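Local coordinates for protein acetyl-CoA acetyltransferase (Mycobacterium smegmatis, PDB 4EGV) that adopts the thiolase fold as a monomeric thiolase-like protein and probably has acyltransferase activity, at residues 26-30 with 45-49; 69-75 with 105-111. All blocks are in the same frame, centred on the assembly; numbering follows the deposited sequence.

Both contacts belong to the N-terminal half of the thiolase fold, whose mixed five-stranded sheet runs in the order 107-110, 70-73, 136-143, 271-279, 20-29, but they use it differently. Interaction 1 lays helix 42-56 against strand 20-29 at one end of this order; interaction 2 is the parallel pairing of strands 70-73 and 107-110 at the other. Their centres lie about 17 Å apart and their nearest atoms about 8 Å, so they do not touch. Helix 93-101 links them: Val97 is touched by Ala46 and Thr47 of helix 42-56, while Ala98 packs on Pro105. Along the chain, interaction 1 is complete before interaction 2 begins.

Interaction 1 (26-30 with 45-49); sequences GQFTE and LATEA
Residues 26-29 form the end of an extended strand, and residues 45-49 are one turn inside a helix, closed by the bond from Ala49 N to Leu45 O (3.2 Å). The two axes approach to 7.2 Å, with 136° between their N-to-C directions, so the helix runs obliquely back across the strand. The backbones come nearest at Gly26 and Ala49, whose CA atoms are 4.7 Å apart.

Apolar packing centres on Phe28. Its t rotamer (chi1 -177°, chi2 75°) extends the ring along the helix surface, where Phe28 CE2 meets Leu45 CD2 at 3.7 Å near the ring plane. Phe28 CB lies 4.4 Å from Ala49 CB. Met40, in the loop just before helix 42-56, touches both Phe28 and Leu45.

A CH-pi contact places the CB methylene of Glu48 over one face of the ring, 3.9 Å from the Phe28 centroid and 14° off the normal.

The backbone contributes a CA-H...O contact, Gly26 CA to Ala49 O at 3.5 Å. A beta-carbon at Gly26 would clash with this carbonyl, so the missing side chain lets the helix sit close. Backbone hydrogen bonds pair Gly26 with Ala274 and Phe28 with Gly272 on strand 271-279.

At the polar end, Glu30 OE1 accepts a hydrogen bond from Met40 N and lies 4.2 Å from Leu45 CD2.

Gln27, its CA-to-CB bond directed away from residues 45-49, touches Ala389 and Glu390 of helix 383-397. Such helix-on-strand packing is typical of the N-terminal half of the thiolase fold, where the helix after the first strand lies against the sheet.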
ATOM      1  N   GLY A  26      -3.370 -10.887 -15.291  1.00 27.67           N
ATOM      2  CA  GLY A  26      -2.342 -11.888 -15.383  1.00 27.52           C
ATOM      3  C   GLY A  26      -1.414 -11.873 -14.239  1.00 27.44           C
ATOM      4  O   GLY A  26      -0.982 -10.841 -13.839  1.00 26.83           O
ATOM      5  N   GLN A  27      -1.105 -13.047 -13.721  1.00 28.11           N
ATOM      6  CA  GLN A  27      -0.061 -13.171 -12.695  1.00 28.11           C
ATOM      7  C   GLN A  27       1.017 -14.174 -13.077  1.00 28.01           C
ATOM      8  O   GLN A  27       0.752 -15.088 -13.783  1.00 27.74           O
ATOM      9  CB  GLN A  27      -0.698 -13.547 -11.373  1.00 27.69           C
ATOM     10  CG  GLN A  27      -1.304 -12.391 -10.695  1.00 27.27           C
ATOM     11  CD  GLN A  27      -2.048 -12.791  -9.486  1.00 27.51           C
ATOM     12  OE1 GLN A  27      -3.188 -13.273  -9.570  1.00 27.45           O
ATOM     13  NE2 GLN A  27      -1.431 -12.587  -8.323  1.00 27.00           N
ATOM     14  N   PHE A  28       2.229 -13.986 -12.615  1.00 29.20           N
ATOM     15  CA  PHE A  28       3.285 -14.936 -12.852  1.00 30.53           C
ATOM     16  C   PHE A  28       4.310 -14.926 -11.745  1.00 31.77           C
ATOM     17  O   PHE A  28       4.714 -13.850 -11.302  1.00 31.29           O
ATOM     18  CB  PHE A  28       3.982 -14.623 -14.155  1.00 30.50           C
ATOM     19  CG  PHE A  28       5.051 -15.601 -14.520  1.00 31.01           C
ATOM     20  CD1 PHE A  28       4.713 -16.849 -15.001  1.00 31.61           C
ATOM     21  CD2 PHE A  28       6.403 -15.263 -14.398  1.00 31.60           C
ATOM     22  CE1 PHE A  28       5.691 -17.765 -15.375  1.00 32.79           C
ATOM     23  CE2 PHE A  28       7.392 -16.157 -14.753  1.00 31.21           C
ATOM     24  CZ  PHE A  28       7.050 -17.412 -15.251  1.00 32.24           C
ATOM     25  N   THR A  29       4.741 -16.122 -11.330  1.00 33.48           N
ATOM     26  CA  THR A  29       5.828 -16.293 -10.366  1.00 35.28           C
ATOM     27  C   THR A  29       6.857 -17.297 -10.898  1.00 36.44           C
ATOM     28  O   THR A  29       6.475 -18.329 -11.443  1.00 36.17           O
ATOM     29  CB  THR A  29       5.292 -16.764  -8.977  1.00 35.35           C
ATOM     30  OG1 THR A  29       4.415 -15.779  -8.453  1.00 34.52           O
ATOM     31  CG2 THR A  29       6.422 -16.974  -7.976  1.00 36.25           C
ATOM     32  N   GLU A  30       8.152 -16.990 -10.729  1.00 38.23           N
ATOM     33  CA  GLU A  30       9.266 -17.927 -11.045  1.00 39.79           C
ATOM     34  C   GLU A  30      10.117 -18.352  -9.821  1.00 40.19           C
ATOM     35  O   GLU A  30      10.434 -17.537  -8.951  1.00 40.08           O
ATOM     36  CB  GLU A  30      10.163 -17.324 -12.133  1.00 40.32           C
ATOM     37  CG  GLU A  30      11.346 -18.188 -12.554  1.00 43.48           C
ATOM     38  CD  GLU A  30      12.386 -17.407 -13.355  1.00 47.48           C
ATOM     39  OE1 GLU A  30      12.579 -16.177 -13.152  1.00 49.04           O
ATOM     40  OE2 GLU A  30      13.043 -18.035 -14.192  1.00 48.31           O
ATOM     41  N   LEU A  45       9.499 -11.093 -16.924  1.00 34.36           N
ATOM     42  CA  LEU A  45       8.445 -11.372 -15.941  1.00 33.34           C
ATOM     43  C   LEU A  45       7.118 -10.623 -16.176  1.00 33.14           C
ATOM     44  O   LEU A  45       6.017 -11.158 -15.994  1.00 31.72           O
ATOM     45  CB  LEU A  45       8.941 -11.055 -14.541  1.00 33.04           C
ATOM     46  CG  LEU A  45      10.010 -11.948 -13.897  1.00 33.20           C
ATOM     47  CD1 LEU A  45      10.666 -11.295 -12.691  1.00 31.13           C
ATOM     48  CD2 LEU A  45       9.540 -13.350 -13.576  1.00 30.35           C
ATOM     49  N   ALA A  46       7.255  -9.365 -16.572  1.00 33.02           N
ATOM     50  CA  ALA A  46       6.148  -8.530 -16.935  1.00 32.67           C
ATOM     51  C   ALA A  46       5.568  -9.027 -18.234  1.00 32.15           C
ATOM     52  O   ALA A  46       4.398  -8.913 -18.459  1.00 32.28           O
ATOM     53  CB  ALA A  46       6.617  -7.079 -17.072  1.00 32.44           C
ATOM     54  N   THR A  47       6.400  -9.572 -19.086  1.00 32.33           N
ATOM     55  CA  THR A  47       5.969 -10.157 -20.358  1.00 32.51           C
ATOM     56  C   THR A  47       5.108 -11.406 -20.147  1.00 32.37           C
ATOM     57  O   THR A  47       4.042 -11.518 -20.665  1.00 31.63           O
ATOM     58  CB  THR A  47       7.211 -10.432 -21.237  1.00 32.53           C
ATOM     59  OG1 THR A  47       7.813  -9.166 -21.543  1.00 31.62           O
ATOM     60  CG2 THR A  47       6.848 -11.176 -22.498  1.00 31.03           C
ATOM     61  N   GLU A  48       5.587 -12.333 -19.353  1.00 32.71           N
ATOM     62  CA  GLU A  48       4.808 -13.478 -18.994  1.00 33.55           C
ATOM     63  C   GLU A  48       3.427 -13.159 -18.393  1.00 32.58           C
ATOM     64  O   GLU A  48       2.443 -13.751 -18.795  1.00 31.93           O
ATOM     65  CB  GLU A  48       5.600 -14.373 -18.050  1.00 33.89           C
ATOM     66  CG  GLU A  48       6.476 -15.380 -18.752  1.00 38.13           C
ATOM     67  CD  GLU A  48       5.734 -16.321 -19.716  1.00 43.39           C
ATOM     68  OE1 GLU A  48       4.646 -16.827 -19.404  1.00 44.35           O
ATOM     69  OE2 GLU A  48       6.267 -16.583 -20.803  1.00 45.96           O
ATOM     70  N   ALA A  49       3.371 -12.255 -17.427  1.00 32.05           N
ATOM     71  CA  ALA A  49       2.088 -11.745 -16.908  1.00 32.12           C
ATOM     72  C   ALA A  49       1.200 -11.042 -17.947  1.00 31.86           C
ATOM     73  O   ALA A  49       0.001 -11.207 -17.925  1.00 31.33           O
ATOM     74  CB  ALA A  49       2.317 -10.846 -15.741  1.00 31.85           C
TER

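Interaction 2 (69-75 with 105-111); sequences DTVAGTR and PAHAVLE
Val71 and Pro105 open the apolar centre, with Val71 CG1 4.0 Å from Pro105 CG; on the same face Val71 CG2 lies 3.9 Å from Ala108 CB. This face packs on helix 93-101, where Val71 touches Pro94 and Pro105 touches Ala98. The other face carries Thr70, Ala72, His107 and Val109: Ala72 CB is 4.0 Å from Val109 CB, and Thr70 CG2 is 3.9 Å from His107 CB.

Strands 70-73 and 107-110 are parallel, with axes 4.6 Å apart at 11°, and pair Thr70-His107, Val71-Ala108, Ala72-Val109 and Gly73-Leu110. Helix 93-101 between them makes a beta-alpha-beta crossover, in which 107-110 is an edge strand of the chain's thiolase-fold sheet and the 70-73 backbone also hydrogen-bonds to strand 136-143.

Five backbone hydrogen bonds form the ladder: His107 N to Asp69 O (3.0 Å), Val71 N to His107 O (3.0 Å), Val109 N to Val71 O (2.7 Å), Gly73 N to Val109 O (2.9 Å) and Glu111 N to Gly73 O (3.0 Å). Arg75 reaches across with chi1 and chi2 t and turns at chi3 (m), so Arg75 NE donates to Glu111 O at 3.0 Å while Leu110 CG lies over one guanidinium face, 3.7 Å from Arg75 NH2.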
ATOM      1  N   ASP A  69      -3.280   0.715 -27.466  1.00 38.55           N
ATOM      2  CA  ASP A  69      -2.809   2.033 -27.768  1.00 39.16           C
ATOM      3  C   ASP A  69      -1.917   2.660 -26.669  1.00 38.74           C
ATOM      4  O   ASP A  69      -1.131   3.583 -26.949  1.00 38.53           O
ATOM      5  CB  ASP A  69      -3.961   2.963 -28.228  1.00 40.00           C
ATOM      6  CG  ASP A  69      -5.145   3.080 -27.196  1.00 43.46           C
ATOM      7  OD1 ASP A  69      -4.997   3.610 -26.060  1.00 44.63           O
ATOM      8  OD2 ASP A  69      -6.273   2.671 -27.557  1.00 46.01           O
ATOM      9  N   THR A  70      -2.022   2.158 -25.432  1.00 38.06           N
ATOM     10  CA  THR A  70      -1.158   2.621 -24.352  1.00 37.12           C
ATOM     11  C   THR A  70      -0.696   1.489 -23.481  1.00 35.89           C
ATOM     12  O   THR A  70      -1.486   0.631 -23.130  1.00 35.12           O
ATOM     13  CB  THR A  70      -1.853   3.633 -23.453  1.00 37.50           C
ATOM     14  OG1 THR A  70      -2.492   4.593 -24.280  1.00 37.53           O
ATOM     15  CG2 THR A  70      -0.837   4.337 -22.564  1.00 37.51           C
ATOM     16  N   VAL A  71       0.597   1.511 -23.162  1.00 34.67           N
ATOM     17  CA  VAL A  71       1.170   0.680 -22.125  1.00 33.61           C
ATOM     18  C   VAL A  71       1.710   1.535 -20.993  1.00 33.54           C
ATOM     19  O   VAL A  71       2.266   2.613 -21.190  1.00 33.25           O
ATOM     20  CB  VAL A  71       2.247  -0.305 -22.610  1.00 33.45           C
ATOM     21  CG1 VAL A  71       1.663  -1.234 -23.605  1.00 33.76           C
ATOM     22  CG2 VAL A  71       3.426   0.397 -23.192  1.00 33.01           C
ATOM     23  N   ALA A  72       1.518   1.052 -19.787  1.00 32.87           N
ATOM     24  CA  ALA A  72       1.979   1.748 -18.664  1.00 32.69           C
ATOM     25  C   ALA A  72       2.621   0.700 -17.773  1.00 32.76           C
ATOM     26  O   ALA A  72       2.080  -0.384 -17.568  1.00 32.85           O
ATOM     27  CB  ALA A  72       0.814   2.464 -17.983  1.00 32.62           C
ATOM     28  N   GLY A  73       3.809   1.006 -17.285  1.00 32.72           N
ATOM     29  CA  GLY A  73       4.499   0.155 -16.337  1.00 33.33           C
ATOM     30  C   GLY A  73       4.775   0.821 -15.006  1.00 33.94           C
ATOM     31  O   GLY A  73       5.008   2.038 -14.903  1.00 33.19           O
ATOM     32  N   THR A  74       4.718   0.028 -13.952  1.00 35.28           N
ATOM     33  CA  THR A  74       5.193   0.522 -12.650  1.00 36.48           C
ATOM     34  C   THR A  74       6.718   0.475 -12.543  1.00 37.41           C
ATOM     35  O   THR A  74       7.382  -0.373 -13.127  1.00 37.05           O
ATOM     36  CB  THR A  74       4.571  -0.197 -11.440  1.00 35.69           C
ATOM     37  OG1 THR A  74       4.963  -1.557 -11.418  1.00 34.69           O
ATOM     38  CG2 THR A  74       3.102  -0.117 -11.488  1.00 35.54           C
ATOM     39  N   ARG A  75       7.235   1.405 -11.769  1.00 39.28           N
ATOM     40  CA  ARG A  75       8.662   1.631 -11.627  1.00 41.65           C
ATOM     41  C   ARG A  75       9.312   0.528 -10.780  1.00 43.15           C
ATOM     42  O   ARG A  75       8.831   0.267  -9.676  1.00 42.99           O
ATOM     43  CB  ARG A  75       8.867   3.007 -10.995  1.00 41.09           C
ATOM     44  CG  ARG A  75      10.263   3.548 -11.088  1.00 42.61           C
ATOM     45  CD  ARG A  75      10.342   5.068 -10.707  1.00 43.81           C
ATOM     46  NE  ARG A  75       9.775   5.929 -11.761  1.00 45.37           N
ATOM     47  CZ  ARG A  75      10.440   6.386 -12.815  1.00 43.67           C
ATOM     48  NH1 ARG A  75      11.714   6.093 -12.991  1.00 41.71           N
ATOM     49  NH2 ARG A  75       9.818   7.130 -13.701  1.00 43.81           N
ATOM     50  N   PRO A 105       2.155   0.366 -29.444  1.00 40.74           N
ATOM     51  CA  PRO A 105       1.206   1.351 -28.962  1.00 39.84           C
ATOM     52  C   PRO A 105       1.722   2.741 -29.147  1.00 39.38           C
ATOM     53  O   PRO A 105       2.932   2.953 -29.099  1.00 39.42           O
ATOM     54  CB  PRO A 105       1.100   1.038 -27.489  1.00 39.53           C
ATOM     55  CG  PRO A 105       2.398   0.472 -27.126  1.00 39.99           C
ATOM     56  CD  PRO A 105       2.978  -0.190 -28.353  1.00 40.72           C
ATOM     57  N   ALA A 106       0.817   3.687 -29.356  1.00 38.97           N
ATOM     58  CA  ALA A 106       1.202   5.073 -29.517  1.00 38.69           C
ATOM     59  C   ALA A 106       1.833   5.644 -28.201  1.00 38.65           C
ATOM     60  O   ALA A 106       2.828   6.333 -28.258  1.00 37.64           O
ATOM     61  CB  ALA A 106       0.001   5.928 -30.049  1.00 38.08           C
ATOM     62  N   HIS A 107       1.271   5.356 -27.021  1.00 38.61           N
ATOM     63  CA  HIS A 107       1.867   5.900 -25.777  1.00 39.28           C
ATOM     64  C   HIS A 107       2.449   4.828 -24.886  1.00 37.30           C
ATOM     65  O   HIS A 107       1.864   3.785 -24.698  1.00 36.91           O
ATOM     66  CB  HIS A 107       0.902   6.794 -24.965  1.00 40.61           C
ATOM     67  CG  HIS A 107       0.374   7.964 -25.731  1.00 46.81           C
ATOM     68  ND1 HIS A 107       1.128   9.100 -25.965  1.00 51.30           N
ATOM     69  CD2 HIS A 107      -0.819   8.166 -26.346  1.00 51.10           C
ATOM     70  CE1 HIS A 107       0.415   9.962 -26.672  1.00 52.93           C
ATOM     71  NE2 HIS A 107      -0.769   9.417 -26.921  1.00 54.00           N
ATOM     72  N   ALA A 108       3.629   5.094 -24.361  1.00 35.57           N
ATOM     73  CA  ALA A 108       4.193   4.276 -23.317  1.00 33.89           C
ATOM     74  C   ALA A 108       4.382   5.150 -22.056  1.00 33.03           C
ATOM     75  O   ALA A 108       4.801   6.296 -22.139  1.00 31.91           O
ATOM     76  CB  ALA A 108       5.492   3.645 -23.777  1.00 33.23           C
ATOM     77  N   VAL A 109       4.033   4.617 -20.887  1.00 32.20           N
ATOM     78  CA  VAL A 109       4.167   5.382 -19.645  1.00 31.81           C
ATOM     79  C   VAL A 109       4.977   4.644 -18.605  1.00 31.09           C
ATOM     80  O   VAL A 109       4.778   3.475 -18.422  1.00 30.67           O
ATOM     81  CB  VAL A 109       2.752   5.809 -19.050  1.00 31.99           C
ATOM     82  CG1 VAL A 109       2.878   6.469 -17.745  1.00 31.82           C
ATOM     83  CG2 VAL A 109       2.030   6.722 -19.976  1.00 32.04           C
ATOM     84  N   LEU A 110       5.907   5.341 -17.946  1.00 31.24           N
ATOM     85  CA  LEU A 110       6.637   4.830 -16.765  1.00 30.57           C
ATOM     86  C   LEU A 110       6.189   5.651 -15.568  1.00 30.30           C
ATOM     87  O   LEU A 110       6.440   6.843 -15.488  1.00 29.75           O
ATOM     88  CB  LEU A 110       8.167   4.884 -16.943  1.00 30.07           C
ATOM     89  CG  LEU A 110       9.023   4.200 -15.852  1.00 30.93           C
ATOM     90  CD1 LEU A 110       8.641   2.699 -15.612  1.00 29.06           C
ATOM     91  CD2 LEU A 110      10.530   4.346 -16.124  1.00 29.75           C
ATOM     92  N   GLU A 111       5.503   4.994 -14.644  1.00 30.50           N
ATOM     93  CA  GLU A 111       4.774   5.690 -13.589  1.00 30.79           C
ATOM     94  C   GLU A 111       5.720   6.075 -12.442  1.00 29.92           C
ATOM     95  O   GLU A 111       6.858   5.598 -12.389  1.00 29.89           O
ATOM     96  CB  GLU A 111       3.564   4.822 -13.151  1.00 31.46           C
ATOM     97  CG  GLU A 111       2.728   5.247 -11.864  1.00 34.67           C
ATOM     98  CD  GLU A 111       1.963   6.621 -11.930  1.00 38.79           C
ATOM     99  OE1 GLU A 111       2.430   7.590 -12.562  1.00 35.93           O
ATOM    100  OE2 GLU A 111       0.872   6.716 -11.303  1.00 40.21           O
TER